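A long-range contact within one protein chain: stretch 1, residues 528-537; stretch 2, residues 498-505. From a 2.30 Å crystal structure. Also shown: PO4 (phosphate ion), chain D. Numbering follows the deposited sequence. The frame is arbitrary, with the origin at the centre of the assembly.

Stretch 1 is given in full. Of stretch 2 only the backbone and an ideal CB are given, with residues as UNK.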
ATOM      1  N   VAL A 528       8.884  -2.300 -16.768  1.00 25.59           N
ATOM      2  CA  VAL A 528       9.951  -3.013 -16.077  1.00 25.49           C
ATOM      3  C   VAL A 528       9.434  -4.367 -15.556  1.00 26.16           C
ATOM      4  O   VAL A 528       9.925  -5.419 -15.967  1.00 25.91           O
ATOM      5  CB  VAL A 528      10.559  -2.151 -14.940  1.00 25.67           C
ATOM      6  CG1 VAL A 528      11.756  -2.849 -14.307  1.00 24.92           C
ATOM      7  CG2 VAL A 528      10.970  -0.766 -15.476  1.00 24.57           C
ATOM      8  N   ARG A 529       8.436  -4.328 -14.664  1.00 26.62           N
ATOM      9  CA  ARG A 529       7.777  -5.528 -14.147  1.00 26.78           C
ATOM     10  C   ARG A 529       6.448  -5.232 -13.449  1.00 27.58           C
ATOM     11  O   ARG A 529       6.172  -4.094 -13.047  1.00 27.20           O
ATOM     12  CB  ARG A 529       8.691  -6.272 -13.172  1.00 26.91           C
ATOM     13  CG  ARG A 529       9.022  -5.499 -11.909  1.00 27.48           C
ATOM     14  CD  ARG A 529      10.130  -6.208 -11.153  1.00 31.13           C
ATOM     15  NE  ARG A 529      11.231  -5.285 -10.915  1.00 35.03           N
ATOM     16  CZ  ARG A 529      12.369  -5.250 -11.608  1.00 34.53           C
ATOM     17  NH1 ARG A 529      12.620  -6.108 -12.585  1.00 34.10           N
ATOM     18  NH2 ARG A 529      13.272  -4.347 -11.294  1.00 36.49           N
ATOM     19  N   LEU A 530       5.647  -6.286 -13.282  1.00 28.09           N
ATOM     20  CA  LEU A 530       4.445  -6.241 -12.466  1.00 29.15           C
ATOM     21  C   LEU A 530       4.852  -6.185 -10.996  1.00 29.24           C
ATOM     22  O   LEU A 530       5.689  -6.960 -10.564  1.00 29.36           O
ATOM     23  CB  LEU A 530       3.590  -7.496 -12.726  1.00 29.18           C
ATOM     24  CG  LEU A 530       2.315  -7.780 -11.916  1.00 29.61           C
ATOM     25  CD1 LEU A 530       1.162  -6.826 -12.276  1.00 30.32           C
ATOM     26  CD2 LEU A 530       1.891  -9.219 -12.142  1.00 30.07           C
ATOM     27  N   ARG A 531       4.259  -5.278 -10.225  1.00 29.70           N
ATOM     28  CA  ARG A 531       4.562  -5.225  -8.796  1.00 30.63           C
ATOM     29  C   ARG A 531       3.432  -5.803  -7.937  1.00 31.87           C
ATOM     30  O   ARG A 531       2.517  -5.100  -7.520  1.00 31.27           O
ATOM     31  CB  ARG A 531       4.977  -3.811  -8.360  1.00 30.03           C
ATOM     32  CG  ARG A 531       6.253  -3.308  -9.057  1.00 28.95           C
ATOM     33  CD  ARG A 531       7.509  -4.110  -8.644  1.00 27.31           C
ATOM     34  NE  ARG A 531       7.838  -3.895  -7.237  1.00 27.26           N
ATOM     35  CZ  ARG A 531       8.642  -2.938  -6.778  1.00 26.47           C
ATOM     36  NH1 ARG A 531       9.257  -2.105  -7.617  1.00 26.10           N
ATOM     37  NH2 ARG A 531       8.849  -2.834  -5.473  1.00 25.23           N
ATOM     38  N   ASP A 532       3.513  -7.106  -7.689  1.00 33.68           N
ATOM     39  CA  ASP A 532       2.564  -7.785  -6.800  1.00 35.93           C
ATOM     40  C   ASP A 532       2.717  -7.342  -5.349  1.00 35.89           C
ATOM     41  O   ASP A 532       1.762  -7.408  -4.579  1.00 36.23           O
ATOM     42  CB  ASP A 532       2.717  -9.308  -6.894  1.00 36.61           C
ATOM     43  CG  ASP A 532       2.086  -9.878  -8.153  1.00 39.58           C
ATOM     44  OD1 ASP A 532       1.070  -9.308  -8.624  1.00 41.86           O
ATOM     45  OD2 ASP A 532       2.601 -10.906  -8.659  1.00 43.18           O
ATOM     46  N   ASP A 533       3.917  -6.888  -4.990  1.00 35.90           N
ATOM     47  CA  ASP A 533       4.191  -6.374  -3.646  1.00 36.03           C
ATOM     48  C   ASP A 533       3.475  -5.040  -3.354  1.00 35.93           C
ATOM     49  O   ASP A 533       3.584  -4.501  -2.244  1.00 35.85           O
ATOM     50  CB  ASP A 533       5.711  -6.237  -3.424  1.00 35.70           C
ATOM     51  CG  ASP A 533       6.381  -5.314  -4.441  1.00 36.77           C
ATOM     52  OD1 ASP A 533       6.187  -5.525  -5.661  1.00 36.46           O
ATOM     53  OD2 ASP A 533       7.115  -4.380  -4.022  1.00 37.25           O
ATOM     54  N   LYS A 534       2.754  -4.519  -4.349  1.00 35.63           N
ATOM     55  CA  LYS A 534       2.138  -3.195  -4.262  1.00 35.60           C
ATOM     56  C   LYS A 534       0.640  -3.205  -4.591  1.00 36.01           C
ATOM     57  O   LYS A 534       0.239  -3.598  -5.695  1.00 35.86           O
ATOM     58  CB  LYS A 534       2.864  -2.189  -5.171  1.00 35.04           C
ATOM     59  CG  LYS A 534       4.315  -1.963  -4.829  1.00 34.16           C
ATOM     60  CD  LYS A 534       4.852  -0.752  -5.528  1.00 33.62           C
ATOM     61  CE  LYS A 534       6.252  -0.411  -5.057  1.00 34.12           C
ATOM     62  NZ  LYS A 534       6.831   0.724  -5.843  1.00 34.67           N
ATOM     63  N   ASP A 535      -0.170  -2.769  -3.624  1.00 36.28           N
ATOM     64  CA  ASP A 535      -1.602  -2.517  -3.830  1.00 36.98           C
ATOM     65  C   ASP A 535      -1.788  -1.145  -4.487  1.00 36.29           C
ATOM     66  O   ASP A 535      -0.847  -0.350  -4.517  1.00 36.51           O
ATOM     67  CB  ASP A 535      -2.343  -2.528  -2.487  1.00 37.70           C
ATOM     68  CG  ASP A 535      -2.532  -3.917  -1.923  1.00 40.06           C
ATOM     69  OD1 ASP A 535      -2.604  -4.896  -2.704  1.00 43.95           O
ATOM     70  OD2 ASP A 535      -2.636  -4.028  -0.682  1.00 43.28           O
ATOM     71  N   VAL A 536      -2.991  -0.851  -4.976  1.00 35.91           N
ATOM     72  CA  VAL A 536      -3.239   0.437  -5.652  1.00 35.84           C
ATOM     73  C   VAL A 536      -3.005   1.639  -4.744  1.00 35.80           C
ATOM     74  O   VAL A 536      -2.621   2.702  -5.221  1.00 35.61           O
ATOM     75  CB  VAL A 536      -4.637   0.559  -6.375  1.00 35.87           C
ATOM     76  CG1 VAL A 536      -5.268  -0.779  -6.601  1.00 35.64           C
ATOM     77  CG2 VAL A 536      -5.599   1.495  -5.625  1.00 35.90           C
ATOM     78  N   ASP A 537      -3.202   1.482  -3.438  1.00 36.27           N
ATOM     79  CA  ASP A 537      -2.903   2.606  -2.549  1.00 36.66           C
ATOM     80  C   ASP A 537      -1.420   2.710  -2.164  1.00 36.03           C
ATOM     81  O   ASP A 537      -1.046   3.578  -1.382  1.00 36.51           O
ATOM     82  CB  ASP A 537      -3.867   2.689  -1.355  1.00 37.44           C
ATOM     83  CG  ASP A 537      -3.705   1.550  -0.380  1.00 40.03           C
ATOM     84  OD1 ASP A 537      -2.562   1.340   0.100  1.00 42.83           O
ATOM     85  OD2 ASP A 537      -4.732   0.886  -0.071  1.00 41.98           O
ATOM     86  N   UNK A 498     -11.078  -2.505 -13.288  1.00 29.15           N
ATOM     87  CA  UNK A 498     -11.092  -2.330 -11.836  1.00 28.68           C
ATOM     88  C   UNK A 498      -9.638  -2.129 -11.395  1.00 28.45           C
ATOM     89  O   UNK A 498      -8.805  -2.995 -11.633  1.00 28.28           O
ATOM     90  CB  UNK A 498     -11.735  -3.525 -11.128  1.00 28.68           C
ATOM     91  N   UNK A 499      -9.326  -0.972 -10.788  1.00 28.62           N
ATOM     92  CA  UNK A 499      -7.958  -0.721 -10.315  1.00 29.12           C
ATOM     93  C   UNK A 499      -7.499  -1.790  -9.314  1.00 29.36           C
ATOM     94  O   UNK A 499      -8.191  -2.058  -8.334  1.00 29.80           O
ATOM     95  CB  UNK A 499      -7.871   0.664  -9.671  1.00 29.12           C
ATOM     96  N   UNK A 500      -6.354  -2.406  -9.584  1.00 29.06           N
ATOM     97  CA  UNK A 500      -5.933  -3.602  -8.862  1.00 29.23           C
ATOM     98  C   UNK A 500      -4.413  -3.794  -8.967  1.00 28.53           C
ATOM     99  O   UNK A 500      -3.703  -3.869  -7.967  1.00 28.39           O
ATOM    100  CB  UNK A 500      -6.664  -4.833  -9.403  1.00 29.23           C
ATOM    101  N   UNK A 501      -3.921  -3.844 -10.194  1.00 28.05           N
ATOM    102  CA  UNK A 501      -2.526  -4.195 -10.429  1.00 27.28           C
ATOM    103  C   UNK A 501      -1.651  -2.969 -10.620  1.00 26.30           C
ATOM    104  O   UNK A 501      -2.090  -1.948 -11.152  1.00 26.00           O
ATOM    105  CB  UNK A 501      -2.412  -5.106 -11.653  1.00 27.28           C
ATOM    106  N   UNK A 502      -0.417  -3.073 -10.146  1.00 25.38           N
ATOM    107  CA  UNK A 502       0.539  -1.977 -10.222  1.00 25.00           C
ATOM    108  C   UNK A 502       1.750  -2.422 -11.059  1.00 24.41           C
ATOM    109  O   UNK A 502       2.309  -3.496 -10.825  1.00 24.45           O
ATOM    110  CB  UNK A 502       0.972  -1.536  -8.822  1.00 25.00           C
ATOM    111  N   UNK A 503       2.134  -1.606 -12.042  1.00 23.84           N
ATOM    112  CA  UNK A 503       3.339  -1.870 -12.842  1.00 23.54           C
ATOM    113  C   UNK A 503       4.482  -0.991 -12.359  1.00 23.18           C
ATOM    114  O   UNK A 503       4.260   0.170 -12.024  1.00 23.38           O
ATOM    115  CB  UNK A 503       3.074  -1.627 -14.329  1.00 23.54           C
ATOM    116  N   UNK A 504       5.698  -1.531 -12.329  1.00 22.91           N
ATOM    117  CA  UNK A 504       6.892  -0.683 -12.273  1.00 22.87           C
ATOM    118  C   UNK A 504       7.215  -0.178 -13.688  1.00 23.21           C
ATOM    119  O   UNK A 504       7.378  -0.973 -14.624  1.00 22.84           O
ATOM    120  CB  UNK A 504       8.079  -1.448 -11.684  1.00 22.87           C
ATOM    121  N   UNK A 505       7.303   1.142 -13.823  1.00 23.49           N
ATOM    122  CA  UNK A 505       7.429   1.813 -15.112  1.00 24.02           C
ATOM    123  C   UNK A 505       8.649   2.743 -15.113  1.00 24.92           C
ATOM    124  O   UNK A 505       8.806   3.578 -14.209  1.00 23.94           O
ATOM    125  CB  UNK A 505       6.156   2.599 -15.432  1.00 24.02           C
TER
HETATM  126  P   PO4 D 558      10.573   0.534  -5.182  1.00 64.07           P
HETATM  127  O1  PO4 D 558      10.554  -0.784  -4.446  1.00 63.60           O
HETATM  128  O2  PO4 D 558      11.905   1.214  -4.954  1.00 64.38           O
HETATM  129  O3  PO4 D 558      10.406   0.287  -6.667  1.00 63.91           O
HETATM  130  O4  PO4 D 558       9.454   1.412  -4.663  1.00 62.94           O

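Position 498 has nothing of stretch 1 within 5.5 Å of its ideal CB. The contact sets no preference here. The residue is Ile498, and it takes no part.

Position 499 points its CB toward stretch 1, 4.3 Å from Val536 CG1. A small or medium apolar side chain would fit beside the valine methyl. The residue is Pro499. Its CB lies 4.4 Å from Val536 CG1.

Position 500 points away, so almost any side chain, polar ones included, would be tolerated. The residue is Lys500, whose side chain comes no closer to stretch 1 than 5.1 Å, from Lys500 CB to Val536 CG1. A water donates to Lys500 O (3.0 Å) and accepts from Val536 N (3.1 Å).

Position 501 also points away overall, but its ideal CB is 4.0 Å from Leu530 CD1. A side chain with an apolar base would suit, whether aromatic or aliphatic. The residue is Tyr501, whose CB packs on Leu530 CD1.

Position 502 points toward the turn from Arg531 to Lys534. Its ideal CB is 3.8 Å from Lys534 O and 4.1 Å from Arg531 O. Space is limited, so a compact side chain suits; valine, alanine or threonine could be considered. The residue is Val502. Its CG2 is 3.6 Å from both Lys534 O and Asp535 O. Arg531 N donates to Val502 O at 2.7 Å. A second water accepts from Val502 N (2.9 Å) and donates to Arg531 O (2.7 Å).

Position 503 pairs with Leu530 in the antiparallel sheet, with CB on the leucine's face. An apolar residue, aliphatic or aromatic, would suit. The residue is Phe503. The edge of its ring meets the leucine, with Phe503 CE1 3.7 Å from Leu530 CD1.

Position 504 pairs with Arg529, on the opposite face. Its ideal CB is 3.7 Å from Arg531 CG, and two guanidinium groups lie within reach of a longer side chain. Glutamate is favoured by charge; glutamine could offer an acceptor. The residue is Glu504. Its OE1 forms salt bridges with Arg531 NH1 (2.9 Å) and Arg529 NE (3.2 Å), the latter a weak hydrogen bond. Its backbone N donates to Arg529 O at 2.7 Å, and its O accepts from Val528 N at 2.9 Å.

Position 505 points away, and its ideal CB has no neighbour in stretch 1 within 5.5 Å. Many side chains would suit. The residue is Val505.

Stretch 2 498-505: IPKYVFEV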
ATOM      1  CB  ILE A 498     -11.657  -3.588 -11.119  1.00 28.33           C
ATOM      2  CG1 ILE A 498     -13.135  -3.790 -11.444  1.00 28.04           C
ATOM      3  CG2 ILE A 498     -11.427  -3.522  -9.597  1.00 27.83           C
ATOM      4  CD1 ILE A 498     -13.570  -5.234 -11.356  1.00 27.24           C
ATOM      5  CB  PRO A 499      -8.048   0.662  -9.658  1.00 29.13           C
ATOM      6  CG  PRO A 499      -9.515   0.957  -9.517  1.00 29.17           C
ATOM      7  CD  PRO A 499     -10.224   0.172 -10.561  1.00 28.52           C
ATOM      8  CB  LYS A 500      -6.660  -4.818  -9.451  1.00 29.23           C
ATOM      9  CG  LYS A 500      -7.143  -5.848  -8.458  1.00 30.12           C
ATOM     10  CD  LYS A 500      -6.188  -6.990  -8.307  1.00 31.35           C
ATOM     11  CE  LYS A 500      -6.945  -8.290  -8.109  1.00 33.34           C
ATOM     12  NZ  LYS A 500      -6.217  -9.206  -7.188  1.00 35.94           N
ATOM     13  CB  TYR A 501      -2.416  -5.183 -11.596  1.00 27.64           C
ATOM     14  CG  TYR A 501      -3.095  -6.508 -11.299  1.00 28.15           C
ATOM     15  CD1 TYR A 501      -4.237  -6.903 -12.004  1.00 27.97           C
ATOM     16  CD2 TYR A 501      -2.616  -7.346 -10.287  1.00 28.14           C
ATOM     17  CE1 TYR A 501      -4.875  -8.104 -11.726  1.00 27.68           C
ATOM     18  CE2 TYR A 501      -3.244  -8.559  -9.993  1.00 28.22           C
ATOM     19  CZ  TYR A 501      -4.376  -8.934 -10.718  1.00 30.06           C
ATOM     20  OH  TYR A 501      -5.004 -10.146 -10.443  1.00 29.83           O
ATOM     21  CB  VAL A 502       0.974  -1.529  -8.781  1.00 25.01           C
ATOM     22  CG1 VAL A 502       2.175  -0.589  -8.818  1.00 24.51           C
ATOM     23  CG2 VAL A 502      -0.212  -0.888  -8.038  1.00 24.83           C
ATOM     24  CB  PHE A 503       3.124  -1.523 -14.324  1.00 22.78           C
ATOM     25  CG  PHE A 503       2.256  -2.485 -15.085  1.00 23.08           C
ATOM     26  CD1 PHE A 503       1.821  -3.681 -14.522  1.00 21.92           C
ATOM     27  CD2 PHE A 503       1.888  -2.190 -16.403  1.00 22.59           C
ATOM     28  CE1 PHE A 503       1.026  -4.558 -15.238  1.00 21.86           C
ATOM     29  CE2 PHE A 503       1.098  -3.067 -17.138  1.00 22.52           C
ATOM     30  CZ  PHE A 503       0.659  -4.252 -16.555  1.00 23.07           C
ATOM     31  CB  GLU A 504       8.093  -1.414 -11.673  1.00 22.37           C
ATOM     32  CG  GLU A 504       9.323  -0.496 -11.504  1.00 22.81           C
ATOM     33  CD  GLU A 504      10.522  -1.172 -10.875  1.00 24.03           C
ATOM     34  OE1 GLU A 504      10.378  -2.293 -10.326  1.00 25.58           O
ATOM     35  OE2 GLU A 504      11.624  -0.562 -10.912  1.00 27.17           O
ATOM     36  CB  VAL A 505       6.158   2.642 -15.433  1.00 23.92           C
ATOM     37  CG1 VAL A 505       6.277   3.345 -16.777  1.00 24.27           C
ATOM     38  CG2 VAL A 505       4.916   1.762 -15.413  1.00 24.52           C
TER
HETATM   39  O   HOH W   1      -4.703  -3.426  -5.166  1.00 38.94           O
HETATM   40  O   HOH W   2      -0.002  -5.317  -8.319  1.00 29.70           O
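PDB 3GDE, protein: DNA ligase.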